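Local coordinates for protein 8-demethyl-8-aminoriboflavin-5'-phosphate synthase (Streptomyces davawensis, PDB 5MLD) that replaces the C-8 methyl group of riboflavin-5'-phosphate with an amino group taken from glutamate, on the way to the antibiotic roseoflavin, at residues D70-R80 and I103-D111; I79-P90 and P121-C132. All coordinates share one frame; numbering follows the deposited sequence. Where two conformers were deposited one is given.

Contact 1 (D70-R80 and I103-D111); sequences DEWPWLLEKIR and ILEKLNLMD. With 8DP (8-demethyl-8-aminoriboflavin-5'-phosphate), chain L.
K106 lies across the indole of W72, the two side chains sliding past each other in opposite directions. From its root outward, K106 CB sits 3.6 Å from W72 CZ2, toward the rim of the ring system. Straight at chi2, the chain bends at chi3 (79°) to lay CE over the five-membered ring, 3.5 Å from W72 CG, in a CH-pi contact, and the bend at chi4 (76°) sets where NZ goes. NZ follows over the same face as a cation-pi partner, 4.8 Å from the ring centroid. Its hydrogen bonds go to E50 O and to a water that also donates to D70 OD2, which accepts from E50 N as well; D70 and K106 are thus joined through water rather than a salt bridge. The opposite indole face rests on L76 CB, and a second water links W72 NE1 to K106 O. Deeper in, L75 CD2 and I103 CD1 meet tip to tip at 3.8 Å, while L107 CD1 packs on L76 CD1 and I79 CG2. Helix segments 72-80 and 103-107 cross at -77°, packed together in the flavodoxin-like domain around an apolar interior, with a water-bridged margin where the indole probably helps to stabilise the ammonium charge.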
loop_
_atom_site.group_PDB
_atom_site.type_symbol
_atom_site.label_atom_id
_atom_site.label_comp_id
_atom_site.label_asym_id
_atom_site.label_seq_id
_atom_site.Cartn_x
_atom_site.Cartn_y
_atom_site.Cartn_z
ATOM N N ASP A 70 -18.270 14.342 -23.453
ATOM C CA ASP A 70 -18.804 13.384 -22.491
ATOM C C ASP A 70 -19.414 14.173 -21.332
ATOM O O ASP A 70 -19.688 15.377 -21.435
ATOM C CB ASP A 70 -17.705 12.387 -22.075
ATOM C CG ASP A 70 -16.613 13.025 -21.215
ATOM O OD1 ASP A 70 -16.616 14.252 -21.038
ATOM O OD2 ASP A 70 -15.743 12.288 -20.714
ATOM N N GLU A 71 -19.630 13.504 -20.200
ATOM C CA GLU A 71 -20.226 14.139 -19.030
ATOM C C GLU A 71 -19.196 14.564 -17.991
ATOM O O GLU A 71 -19.577 14.915 -16.867
ATOM C CB GLU A 71 -21.242 13.209 -18.372
ATOM C CG GLU A 71 -22.440 12.867 -19.232
ATOM C CD GLU A 71 -23.438 12.035 -18.464
ATOM O OE1 GLU A 71 -23.976 12.528 -17.455
ATOM O OE2 GLU A 71 -23.651 10.876 -18.840
ATOM N N TRP A 72 -17.910 14.510 -18.316
ATOM C CA TRP A 72 -16.910 14.928 -17.337
ATOM C C TRP A 72 -16.998 16.410 -16.969
ATOM O O TRP A 72 -16.894 16.721 -15.770
ATOM C CB TRP A 72 -15.507 14.564 -17.835
ATOM C CG TRP A 72 -14.423 15.064 -16.915
ATOM C CD1 TRP A 72 -13.432 15.946 -17.233
ATOM C CD2 TRP A 72 -14.237 14.735 -15.531
ATOM N NE1 TRP A 72 -12.622 16.164 -16.146
ATOM C CE2 TRP A 72 -13.100 15.441 -15.085
ATOM C CE3 TRP A 72 -14.916 13.913 -14.625
ATOM C CZ2 TRP A 72 -12.629 15.350 -13.778
ATOM C CZ3 TRP A 72 -14.444 13.825 -13.323
ATOM C CH2 TRP A 72 -13.308 14.539 -12.918
ATOM N N PRO A 73 -17.165 17.359 -17.902
ATOM C CA PRO A 73 -17.289 18.767 -17.468
ATOM C C PRO A 73 -18.385 18.977 -16.437
ATOM O O PRO A 73 -18.181 19.693 -15.447
ATOM C CB PRO A 73 -17.580 19.512 -18.780
ATOM C CG PRO A 73 -16.886 18.684 -19.818
ATOM C CD PRO A 73 -17.097 17.247 -19.374
ATOM N N TRP A 74 -19.546 18.352 -16.648
ATOM C CA TRP A 74 -20.632 18.408 -15.672
ATOM C C TRP A 74 -20.177 17.909 -14.298
ATOM O O TRP A 74 -20.406 18.571 -13.279
ATOM C CB TRP A 74 -21.815 17.587 -16.188
ATOM C CG TRP A 74 -22.880 17.296 -15.183
ATOM C CD1 TRP A 74 -23.918 18.110 -14.833
ATOM C CD2 TRP A 74 -23.043 16.085 -14.415
ATOM N NE1 TRP A 74 -24.706 17.491 -13.888
ATOM C CE2 TRP A 74 -24.188 16.250 -13.614
ATOM C CE3 TRP A 74 -22.328 14.888 -14.328
ATOM C CZ2 TRP A 74 -24.639 15.260 -12.735
ATOM C CZ3 TRP A 74 -22.777 13.906 -13.452
ATOM C CH2 TRP A 74 -23.919 14.099 -12.669
ATOM N N LEU A 75 -19.522 16.744 -14.252
ATOM C CA LEU A 75 -19.094 16.202 -12.961
ATOM C C LEU A 75 -17.965 17.027 -12.351
ATOM O O LEU A 75 -17.953 17.253 -11.135
ATOM C CB LEU A 75 -18.663 14.738 -13.107
ATOM C CG LEU A 75 -18.222 14.003 -11.832
ATOM C CD1 LEU A 75 -19.224 14.146 -10.702
ATOM C CD2 LEU A 75 -17.943 12.512 -12.119
ATOM N N LEU A 76 -16.997 17.456 -13.170
ATOM C CA LEU A 76 -15.903 18.286 -12.665
ATOM C C LEU A 76 -16.434 19.562 -12.033
ATOM O O LEU A 76 -15.923 20.022 -11.001
ATOM C CB LEU A 76 -14.926 18.624 -13.800
ATOM C CG LEU A 76 -13.716 19.494 -13.431
ATOM C CD1 LEU A 76 -12.965 18.904 -12.252
ATOM C CD2 LEU A 76 -12.767 19.652 -14.627
ATOM N N GLU A 77 -17.471 20.147 -12.629
ATOM C CA GLU A 77 -18.013 21.380 -12.071
ATOM C C GLU A 77 -18.657 21.134 -10.711
ATOM O O GLU A 77 -18.537 21.973 -9.814
ATOM C CB GLU A 77 -19.006 22.014 -13.042
ATOM C CG GLU A 77 -19.471 23.408 -12.643
ATOM C CD GLU A 77 -18.328 24.366 -12.295
ATOM O OE1 GLU A 77 -18.488 25.142 -11.329
ATOM O OE2 GLU A 77 -17.273 24.355 -12.974
ATOM N N LYS A 78 -19.344 19.998 -10.532
ATOM C CA LYS A 78 -19.877 19.670 -9.208
ATOM C C LYS A 78 -18.757 19.507 -8.183
ATOM O O LYS A 78 -18.899 19.912 -7.022
ATOM C CB LYS A 78 -20.734 18.403 -9.273
ATOM C CG LYS A 78 -22.060 18.605 -10.002
ATOM C CD LYS A 78 -23.023 17.446 -9.794
ATOM C CE LYS A 78 -24.381 17.776 -10.381
ATOM N NZ LYS A 78 -25.025 18.895 -9.646
ATOM N N ILE A 79 -17.642 18.896 -8.583
ATOM C CA ILE A 79 -16.529 18.725 -7.658
ATOM C C ILE A 79 -15.918 20.076 -7.311
ATOM O O ILE A 79 -15.553 20.333 -6.158
ATOM C CB ILE A 79 -15.482 17.773 -8.261
ATOM C CG1 ILE A 79 -16.074 16.375 -8.445
ATOM C CG2 ILE A 79 -14.246 17.739 -7.397
ATOM C CD1 ILE A 79 -15.197 15.460 -9.288
ATOM N N ARG A 80 -15.796 20.963 -8.297
ATOM C CA ARG A 80 -15.269 22.294 -8.016
ATOM C C ARG A 80 -16.164 23.055 -7.049
ATOM O O ARG A 80 -15.677 23.842 -6.229
ATOM C CB ARG A 80 -15.124 23.091 -9.305
ATOM C CG ARG A 80 -13.985 22.656 -10.174
ATOM C CD ARG A 80 -14.017 23.488 -11.436
ATOM N NE ARG A 80 -12.678 23.689 -11.963
ATOM C CZ ARG A 80 -11.845 24.618 -11.508
ATOM N NH1 ARG A 80 -12.218 25.427 -10.523
ATOM N NH2 ARG A 80 -10.646 24.739 -12.038
ATOM N N ILE A 103 -12.041 8.583 -12.226
ATOM C CA ILE A 103 -12.396 9.925 -11.769
ATOM C C ILE A 103 -11.173 10.616 -11.201
ATOM O O ILE A 103 -10.901 11.785 -11.505
ATOM C CB ILE A 103 -13.534 9.887 -10.728
ATOM C CG1 ILE A 103 -14.827 9.349 -11.341
ATOM C CG2 ILE A 103 -13.743 11.302 -10.134
ATOM C CD1 ILE A 103 -15.159 9.945 -12.686
ATOM N N LEU A 104 -10.410 9.896 -10.368
ATOM C CA LEU A 104 -9.231 10.493 -9.751
ATOM C C LEU A 104 -8.145 10.786 -10.787
ATOM O O LEU A 104 -7.453 11.805 -10.696
ATOM C CB LEU A 104 -8.704 9.581 -8.641
ATOM C CG LEU A 104 -9.556 9.426 -7.372
ATOM C CD1 LEU A 104 -8.970 8.343 -6.487
ATOM C CD2 LEU A 104 -9.605 10.746 -6.621
ATOM N N GLU A 105 -7.974 9.906 -11.776
ATOM C CA GLU A 105 -7.048 10.193 -12.873
ATOM C C GLU A 105 -7.406 11.500 -13.578
ATOM O O GLU A 105 -6.530 12.335 -13.860
ATOM C CB GLU A 105 -7.040 9.035 -13.880
ATOM C CG GLU A 105 -6.256 7.806 -13.439
ATOM C CD GLU A 105 -6.482 6.614 -14.353
ATOM O OE1 GLU A 105 -7.494 6.609 -15.119
ATOM O OE2 GLU A 105 -5.631 5.688 -14.324
ATOM N N LYS A 106 -8.686 11.682 -13.909
ATOM C CA LYS A 106 -9.091 12.903 -14.599
ATOM C C LYS A 106 -9.000 14.120 -13.692
ATOM O O LYS A 106 -8.637 15.217 -14.151
ATOM C CB LYS A 106 -10.499 12.728 -15.150
ATOM C CG LYS A 106 -10.542 11.610 -16.189
ATOM C CD LYS A 106 -11.932 11.402 -16.770
ATOM C CE LYS A 106 -12.298 12.424 -17.848
ATOM N NZ LYS A 106 -11.634 12.162 -19.145
ATOM N N LEU A 107 -9.293 13.942 -12.408
ATOM C CA LEU A 107 -9.215 15.054 -11.472
ATOM C C LEU A 107 -7.782 15.552 -11.313
ATOM O O LEU A 107 -7.567 16.733 -11.016
ATOM C CB LEU A 107 -9.806 14.632 -10.121
ATOM C CG LEU A 107 -10.252 15.728 -9.157
ATOM C CD1 LEU A 107 -11.230 16.660 -9.831
ATOM C CD2 LEU A 107 -10.872 15.142 -7.890
ATOM N N ASN A 108 -6.789 14.688 -11.531
ATOM C CA ASN A 108 -5.398 15.094 -11.349
ATOM C C ASN A 108 -4.931 16.020 -12.459
ATOM O O ASN A 108 -3.774 15.962 -12.888
ATOM C CB ASN A 108 -4.476 13.881 -11.276
ATOM C CG ASN A 108 -4.144 13.497 -9.852
ATOM O OD1 ASN A 108 -5.016 13.088 -9.088
ATOM N ND2 ASN A 108 -2.869 13.620 -9.488
ATOM N N LEU A 109 -5.833 16.856 -12.947
ATOM C CA LEU A 109 -5.469 18.010 -13.734
ATOM C C LEU A 109 -5.429 19.264 -12.888
ATOM O O LEU A 109 -5.048 20.331 -13.392
ATOM C CB LEU A 109 -6.469 18.207 -14.882
ATOM C CG LEU A 109 -6.497 17.280 -16.104
ATOM C CD1 LEU A 109 -6.606 18.080 -17.410
ATOM C CD2 LEU A 109 -5.286 16.373 -16.142
ATOM N N MET A 110 -5.818 19.173 -11.624
ATOM C CA MET A 110 -6.050 20.359 -10.815
ATOM C C MET A 110 -4.912 20.620 -9.828
ATOM O O MET A 110 -5.158 21.024 -8.698
ATOM C CB MET A 110 -7.375 20.232 -10.043
ATOM C CG MET A 110 -8.600 19.822 -10.859
ATOM S SD MET A 110 -9.397 21.165 -11.768
ATOM C CE MET A 110 -8.832 20.809 -13.433
ATOM N N ASP A 111 -3.665 20.413 -10.227
ATOM C CA ASP A 111 -2.550 20.980 -9.487
ATOM C C ASP A 111 -1.900 22.102 -10.288
ATOM O O ASP A 111 -0.679 22.134 -10.437
ATOM C CB ASP A 111 -1.502 19.936 -9.109
ATOM C CG ASP A 111 -1.993 18.977 -8.053
ATOM O OD1 ASP A 111 -2.727 19.441 -7.158
ATOM O OD2 ASP A 111 -1.690 17.767 -8.135
HETATM C C4 8DP L . 3.038 8.378 -15.316
HETATM C C5 8DP L . 3.136 9.701 -14.581
HETATM C C8 8DP L . -0.975 10.797 -14.752
HETATM N N3 8DP L . 0.496 9.305 -11.198
HETATM C C2 8DP L . 3.839 7.746 -17.644
HETATM N N2 8DP L . -1.514 11.327 -15.984
HETATM N N1 8DP L . 2.199 9.598 -13.383
HETATM C C6 8DP L . 0.885 9.929 -13.473
HETATM O O6 8DP L . 2.591 9.712 -17.300
HETATM N N4 8DP L . 3.952 8.765 -12.108
HETATM C C12 8DP L . 0.022 9.779 -12.356
HETATM C C13 8DP L . 2.657 9.109 -12.213
HETATM C C14 8DP L . 1.799 8.960 -11.113
HETATM C C15 8DP L . 2.325 8.441 -9.923
HETATM C C16 8DP L . 4.413 8.288 -10.970
HETATM C C1 8DP L . 3.218 7.546 -19.043
HETATM C C3 8DP L . 2.737 8.404 -16.821
HETATM C C7 8DP L . 0.379 10.433 -14.672
HETATM C C9 8DP L . -1.831 10.629 -13.628
HETATM O O1 8DP L . 2.977 6.812 -21.998
HETATM P P1 8DP L . 2.485 5.831 -20.882
HETATM O O2 8DP L . 0.974 6.002 -20.680
HETATM O O3 8DP L . 2.883 4.375 -21.218
HETATM O O4 8DP L . 3.241 6.139 -19.457
HETATM O O5 8DP L . 4.344 6.551 -17.129
HETATM O O7 8DP L . 3.177 7.266 -14.773
HETATM C C10 8DP L . -3.281 11.014 -13.743
HETATM C C11 8DP L . -1.339 10.136 -12.441
HETATM O O8 8DP L . 1.511 8.250 -8.782
HETATM N N5 8DP L . 3.629 8.126 -9.884
HETATM O O9 8DP L . 5.777 7.925 -10.846
HETATM O O HOH W 1 -13.363 13.699 -20.711
HETATM O O HOH W 2 -9.890 16.914 -15.923
#

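Contact 2 (I79-P90 and P121-C132). With 8DP (8-demethyl-8-aminoriboflavin-5'-phosphate), chain I.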
loop_
_atom_site.group_PDB
_atom_site.type_symbol
_atom_site.label_atom_id
_atom_site.label_comp_id
_atom_site.label_asym_id
_atom_site.label_seq_id
_atom_site.Cartn_x
_atom_site.Cartn_y
_atom_site.Cartn_z
ATOM N N ILE A 79 -17.642 18.896 -8.583
ATOM C CA ILE A 79 -16.529 18.725 -7.658
ATOM C C ILE A 79 -15.918 20.076 -7.311
ATOM O O ILE A 79 -15.553 20.333 -6.158
ATOM C CB ILE A 79 -15.482 17.773 -8.261
ATOM C CG1 ILE A 79 -16.074 16.375 -8.445
ATOM C CG2 ILE A 79 -14.246 17.739 -7.397
ATOM C CD1 ILE A 79 -15.197 15.460 -9.288
ATOM N N ARG A 80 -15.796 20.963 -8.297
ATOM C CA ARG A 80 -15.269 22.294 -8.016
ATOM C C ARG A 80 -16.164 23.055 -7.049
ATOM O O ARG A 80 -15.677 23.842 -6.229
ATOM C CB ARG A 80 -15.124 23.091 -9.305
ATOM C CG ARG A 80 -13.985 22.656 -10.174
ATOM C CD ARG A 80 -14.017 23.488 -11.436
ATOM N NE ARG A 80 -12.678 23.689 -11.963
ATOM C CZ ARG A 80 -11.845 24.618 -11.508
ATOM N NH1 ARG A 80 -12.218 25.427 -10.523
ATOM N NH2 ARG A 80 -10.646 24.739 -12.038
ATOM N N GLU A 81 -17.474 22.849 -7.145
ATOM C CA GLU A 81 -18.408 23.579 -6.301
ATOM C C GLU A 81 -18.569 22.984 -4.909
ATOM O O GLU A 81 -19.018 23.693 -4.002
ATOM C CB GLU A 81 -19.782 23.652 -6.970
ATOM C CG GLU A 81 -19.793 24.381 -8.299
ATOM C CD GLU A 81 -21.145 24.260 -9.001
ATOM O OE1 GLU A 81 -22.170 24.117 -8.299
ATOM O OE2 GLU A 81 -21.190 24.307 -10.250
ATOM N N ALA A 82 -18.230 21.714 -4.711
ATOM C CA ALA A 82 -18.506 21.063 -3.439
ATOM C C ALA A 82 -17.440 21.430 -2.412
ATOM O O ALA A 82 -16.241 21.404 -2.705
ATOM C CB ALA A 82 -18.567 19.550 -3.615
ATOM N N ASP A 83 -17.887 21.762 -1.203
ATOM C CA ASP A 83 -16.957 22.065 -0.125
ATOM C C ASP A 83 -16.420 20.796 0.514
ATOM O O ASP A 83 -15.284 20.786 1.006
ATOM C CB ASP A 83 -17.656 22.951 0.903
ATOM C CG ASP A 83 -18.311 24.146 0.253
ATOM O OD1 ASP A 83 -17.558 25.080 -0.088
ATOM O OD2 ASP A 83 -19.553 24.143 0.047
ATOM N N ILE A 84 -17.210 19.723 0.497
ATOM C CA ILE A 84 -16.788 18.420 0.994
ATOM C C ILE A 84 -16.926 17.428 -0.157
ATOM O O ILE A 84 -17.952 17.412 -0.844
ATOM C CB ILE A 84 -17.629 17.970 2.202
ATOM C CG1 ILE A 84 -17.454 18.922 3.395
ATOM C CG2 ILE A 84 -17.215 16.575 2.618
ATOM C CD1 ILE A 84 -18.527 18.780 4.424
ATOM N N LEU A 85 -15.884 16.623 -0.379
ATOM C CA LEU A 85 -15.916 15.530 -1.346
ATOM C C LEU A 85 -15.797 14.223 -0.572
ATOM O O LEU A 85 -14.805 14.000 0.121
ATOM C CB LEU A 85 -14.782 15.654 -2.369
ATOM C CG LEU A 85 -14.758 14.480 -3.365
ATOM C CD1 LEU A 85 -15.993 14.528 -4.252
ATOM C CD2 LEU A 85 -13.513 14.478 -4.226
ATOM N N VAL A 86 -16.828 13.398 -0.627
ATOM C CA VAL A 86 -16.782 12.077 -0.017
ATOM C C VAL A 86 -16.722 11.072 -1.146
ATOM O O VAL A 86 -17.693 10.934 -1.904
ATOM C CB VAL A 86 -17.996 11.805 0.873
ATOM C CG1 VAL A 86 -17.906 10.381 1.433
ATOM C CG2 VAL A 86 -18.106 12.867 1.979
ATOM N N ILE A 87 -15.612 10.347 -1.252
ATOM C CA ILE A 87 -15.565 9.199 -2.153
ATOM C C ILE A 87 -16.159 8.010 -1.408
ATOM O O ILE A 87 -15.723 7.676 -0.302
ATOM C CB ILE A 87 -14.135 8.896 -2.620
ATOM C CG1 ILE A 87 -13.487 10.104 -3.319
ATOM C CG2 ILE A 87 -14.144 7.644 -3.516
ATOM C CD1 ILE A 87 -14.139 10.500 -4.613
ATOM N N ALA A 88 -17.165 7.385 -1.995
ATOM C CA ALA A 88 -17.823 6.246 -1.363
ATOM C C ALA A 88 -17.562 5.059 -2.278
ATOM O O ALA A 88 -18.261 4.875 -3.279
ATOM C CB ALA A 88 -19.312 6.495 -1.153
ATOM N N THR A 89 -16.564 4.256 -1.930
ATOM C CA THR A 89 -16.111 3.283 -2.900
ATOM C C THR A 89 -16.194 1.866 -2.349
ATOM O O THR A 89 -15.824 1.610 -1.197
ATOM C CB THR A 89 -14.664 3.584 -3.352
ATOM O OG1 THR A 89 -14.288 2.647 -4.369
ATOM C CG2 THR A 89 -13.664 3.522 -2.178
ATOM N N PRO A 90 -16.683 0.924 -3.148
ATOM C CA PRO A 90 -16.380 -0.479 -2.873
ATOM C C PRO A 90 -14.881 -0.688 -3.004
ATOM O O PRO A 90 -14.164 0.119 -3.606
ATOM C CB PRO A 90 -17.145 -1.241 -3.965
ATOM C CG PRO A 90 -18.007 -0.249 -4.652
ATOM C CD PRO A 90 -17.409 1.104 -4.416
ATOM N N PRO A 121 -6.849 24.510 -7.675
ATOM C CA PRO A 121 -8.296 24.798 -7.685
ATOM C C PRO A 121 -9.073 24.161 -6.553
ATOM O O PRO A 121 -10.122 24.696 -6.172
ATOM C CB PRO A 121 -8.759 24.240 -9.040
ATOM C CG PRO A 121 -7.560 24.181 -9.858
ATOM C CD PRO A 121 -6.400 23.936 -8.950
ATOM N N LEU A 122 -8.610 23.041 -6.002
ATOM C CA LEU A 122 -9.366 22.338 -4.971
ATOM C C LEU A 122 -8.885 22.669 -3.559
ATOM O O LEU A 122 -9.322 22.034 -2.593
ATOM C CB LEU A 122 -9.313 20.825 -5.231
ATOM C CG LEU A 122 -9.892 20.432 -6.599
ATOM C CD1 LEU A 122 -9.918 18.925 -6.806
ATOM C CD2 LEU A 122 -11.298 20.995 -6.787
ATOM N N TYR A 123 -8.005 23.651 -3.417
ATOM C CA TYR A 123 -7.606 24.122 -2.095
ATOM C C TYR A 123 -8.809 24.571 -1.275
ATOM O O TYR A 123 -9.811 25.060 -1.808
ATOM C CB TYR A 123 -6.604 25.275 -2.224
ATOM C CG TYR A 123 -5.193 24.849 -1.854
ATOM C CD1 TYR A 123 -4.513 23.917 -2.622
ATOM C CD2 TYR A 123 -4.549 25.382 -0.748
ATOM C CE1 TYR A 123 -3.236 23.517 -2.295
ATOM C CE2 TYR A 123 -3.271 24.992 -0.413
ATOM C CZ TYR A 123 -2.618 24.062 -1.186
ATOM O OH TYR A 123 -1.346 23.654 -0.863
ATOM N N ASN A 124 -8.694 24.395 0.045
ATOM C CA ASN A 124 -9.678 24.762 1.061
ATOM C C ASN A 124 -10.904 23.873 1.070
ATOM O O ASN A 124 -11.896 24.204 1.745
ATOM C CB ASN A 124 -10.091 26.227 0.931
ATOM C CG ASN A 124 -8.893 27.112 0.962
ATOM O OD1 ASN A 124 -8.185 27.135 1.959
ATOM N ND2 ASN A 124 -8.604 27.781 -0.148
ATOM N N LYS A 125 -10.866 22.750 0.363
ATOM C CA LYS A 125 -11.947 21.778 0.449
ATOM C C LYS A 125 -11.567 20.660 1.418
ATOM O O LYS A 125 -10.429 20.556 1.887
ATOM C CB LYS A 125 -12.277 21.242 -0.948
ATOM C CG LYS A 125 -12.761 22.340 -1.893
ATOM C CD LYS A 125 -12.939 21.783 -3.291
ATOM C CE LYS A 125 -13.399 22.868 -4.238
ATOM N NZ LYS A 125 -14.690 23.444 -3.820
ATOM N N VAL A 126 -12.550 19.835 1.757
ATOM C CA VAL A 126 -12.378 18.798 2.771
ATOM C C VAL A 126 -12.801 17.471 2.165
ATOM O O VAL A 126 -13.783 17.415 1.416
ATOM C CB VAL A 126 -13.203 19.111 4.038
ATOM C CG1 VAL A 126 -13.161 17.953 5.012
ATOM C CG2 VAL A 126 -12.690 20.382 4.712
ATOM N N ALA A 127 -12.047 16.414 2.463
ATOM C CA ALA A 127 -12.314 15.081 1.942
ATOM C C ALA A 127 -12.677 14.120 3.064
ATOM O O ALA A 127 -12.120 14.181 4.166
ATOM C CB ALA A 127 -11.110 14.527 1.168
ATOM N N GLY A 128 -13.626 13.230 2.761
ATOM C CA GLY A 128 -13.915 12.096 3.606
ATOM C C GLY A 128 -14.061 10.865 2.735
ATOM O O GLY A 128 -14.041 10.944 1.504
ATOM N N LEU A 129 -14.221 9.727 3.388
ATOM C CA LEU A 129 -14.200 8.470 2.663
ATOM C C LEU A 129 -15.215 7.525 3.287
ATOM O O LEU A 129 -15.271 7.408 4.514
ATOM C CB LEU A 129 -12.795 7.889 2.722
ATOM C CG LEU A 129 -12.367 6.825 1.743
ATOM C CD1 LEU A 129 -12.517 7.339 0.311
ATOM C CD2 LEU A 129 -10.930 6.557 2.059
ATOM N N LEU A 130 -16.029 6.883 2.447
ATOM C CA LEU A 130 -16.855 5.745 2.839
ATOM C C LEU A 130 -16.414 4.537 2.020
ATOM O O LEU A 130 -16.267 4.641 0.799
ATOM C CB LEU A 130 -18.341 6.025 2.604
ATOM C CG LEU A 130 -18.948 7.211 3.369
ATOM C CD1 LEU A 130 -20.354 7.449 2.899
ATOM C CD2 LEU A 130 -18.925 6.982 4.901
ATOM N N MET A 131 -16.183 3.395 2.677
ATOM C CA MET A 131 -15.692 2.225 1.950
ATOM C C MET A 131 -16.458 0.978 2.365
ATOM O O MET A 131 -16.876 0.838 3.520
ATOM C CB MET A 131 -14.191 1.994 2.179
ATOM C CG MET A 131 -13.281 3.037 1.571
ATOM S SD MET A 131 -11.624 2.858 2.233
ATOM C CE MET A 131 -11.817 3.386 3.925
ATOM N N CYS A 132 -16.613 0.054 1.420
ATOM C CA CYS A 132 -17.287 -1.213 1.693
ATOM C C CYS A 132 -16.493 -2.323 1.021
ATOM O O CYS A 132 -16.259 -2.260 -0.182
ATOM C CB CYS A 132 -18.723 -1.200 1.159
ATOM S SG CYS A 132 -19.657 -2.474 1.936
HETATM C C4 8DP I . -16.419 -5.963 -2.769
HETATM C C5 8DP I . -15.888 -7.400 -2.712
HETATM C C8 8DP I . -14.998 -7.789 -6.862
HETATM N N3 8DP I . -11.848 -7.189 -4.212
HETATM C C2 8DP I . -18.815 -5.037 -2.517
HETATM N N2 8DP I . -16.046 -7.993 -7.831
HETATM N N1 8DP I . -14.462 -7.357 -3.245
HETATM C C6 8DP I . -14.217 -7.455 -4.576
HETATM O O6 8DP I . -18.365 -6.858 -3.925
HETATM N N4 8DP I . -13.652 -7.053 -1.059
HETATM C C12 8DP I . -12.891 -7.393 -5.059
HETATM C C13 8DP I . -13.425 -7.159 -2.392
HETATM C C14 8DP I . -12.114 -7.069 -2.882
HETATM C C15 8DP I . -11.084 -6.865 -1.955
HETATM C C16 8DP I . -12.650 -6.860 -0.224
HETATM C C1 8DP I . -19.855 -4.435 -3.468
HETATM C C3 8DP I . -17.778 -5.690 -3.432
HETATM C C7 8DP I . -15.282 -7.684 -5.485
HETATM C C9 8DP I . -13.653 -7.713 -7.325
HETATM O O1 8DP I . -21.522 -0.945 -3.818
HETATM P P1 8DP I . -21.166 -2.374 -4.281
HETATM O O2 8DP I . -22.452 -3.271 -4.232
HETATM O O3 8DP I . -20.563 -2.381 -5.679
HETATM O O4 8DP I . -20.112 -2.999 -3.228
HETATM O O5 8DP I . -18.324 -4.030 -1.704
HETATM O O7 8DP I . -15.791 -4.993 -2.303
HETATM C C10 8DP I . -13.329 -7.831 -8.799
HETATM C C11 8DP I . -12.630 -7.511 -6.432
HETATM O O8 8DP I . -9.757 -6.754 -2.371
HETATM N N5 8DP I . -11.378 -6.761 -0.653
HETATM O O9 8DP I . -12.864 -6.732 1.171
HETATM O O HOH W 3 -12.636 24.719 -7.503
HETATM O O HOH W 4 -14.273 23.060 2.724
HETATM O O HOH W 5 -14.905 25.055 -0.984
#
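Extended through chi3 with CG anti to the carbonyl carbon, K125 turns only at chi4 (-60°), and this brings NZ beneath the C-terminal end of helix 72-81. There it donates to R80 O at 2.6 Å and to A82 O at 2.8 Å, each time from well above the carbonyl plane. Two carbonyls at a helix end grip the ammonium group, and a water joins it to D83 OD1, while D83 OD2 takes the backbone N of K4. Beside this, P121 CB packs against the R80 guanidinium, 3.6 Å from NH2.

Strands 84-90 and 125-132 run parallel, 16° apart, in unbroken register from I84-V126 to P90-C132. Seven backbone hydrogen bonds join them, beginning with V126 N to D83 O. L129, its CG anti to the backbone N (chi1 -162°), brings CD1 to 3.7 Å from I87 CB. On the other face, V86 CG1 meets L130 CG at 3.9 Å; G128, the residue paired with V86, has no side chain. Where the strands end, C132 O lies 3.1 Å from O5 of the bound aminoflavin, and P90 CG is near its phosphate, as expected at the C-terminal edge of a flavodoxin-like sheet. Strand 4-9 pairs with the far side of strand 84-92; helix 20-34 covers the V86 and A88 face, and Y154 of strand 154-155 packs against L85 and L122.

From the N terminus, helix 72-81 comes first and strand 84-92 follows directly; I79 and R80, near the end of the helix, belong to both contacts. Contact 1 closes the loop from this helix through strand 84-92 to helix 98-107, bringing the two helices together. Contact 2 closes a longer one, from the end of helix 72-81 and its strand to strand 125-132. Their segments alternate along the chain, so the closures cross rather than nest. The contacts also touch, L107 packing on L122. Together they tie a helix pair to neighbouring parallel strands of the flavodoxin-like sheet. Contact 2 reaches the flavin of its own chain, whereas E105 and N108 of contact 1 approach one held largely by the second subunit.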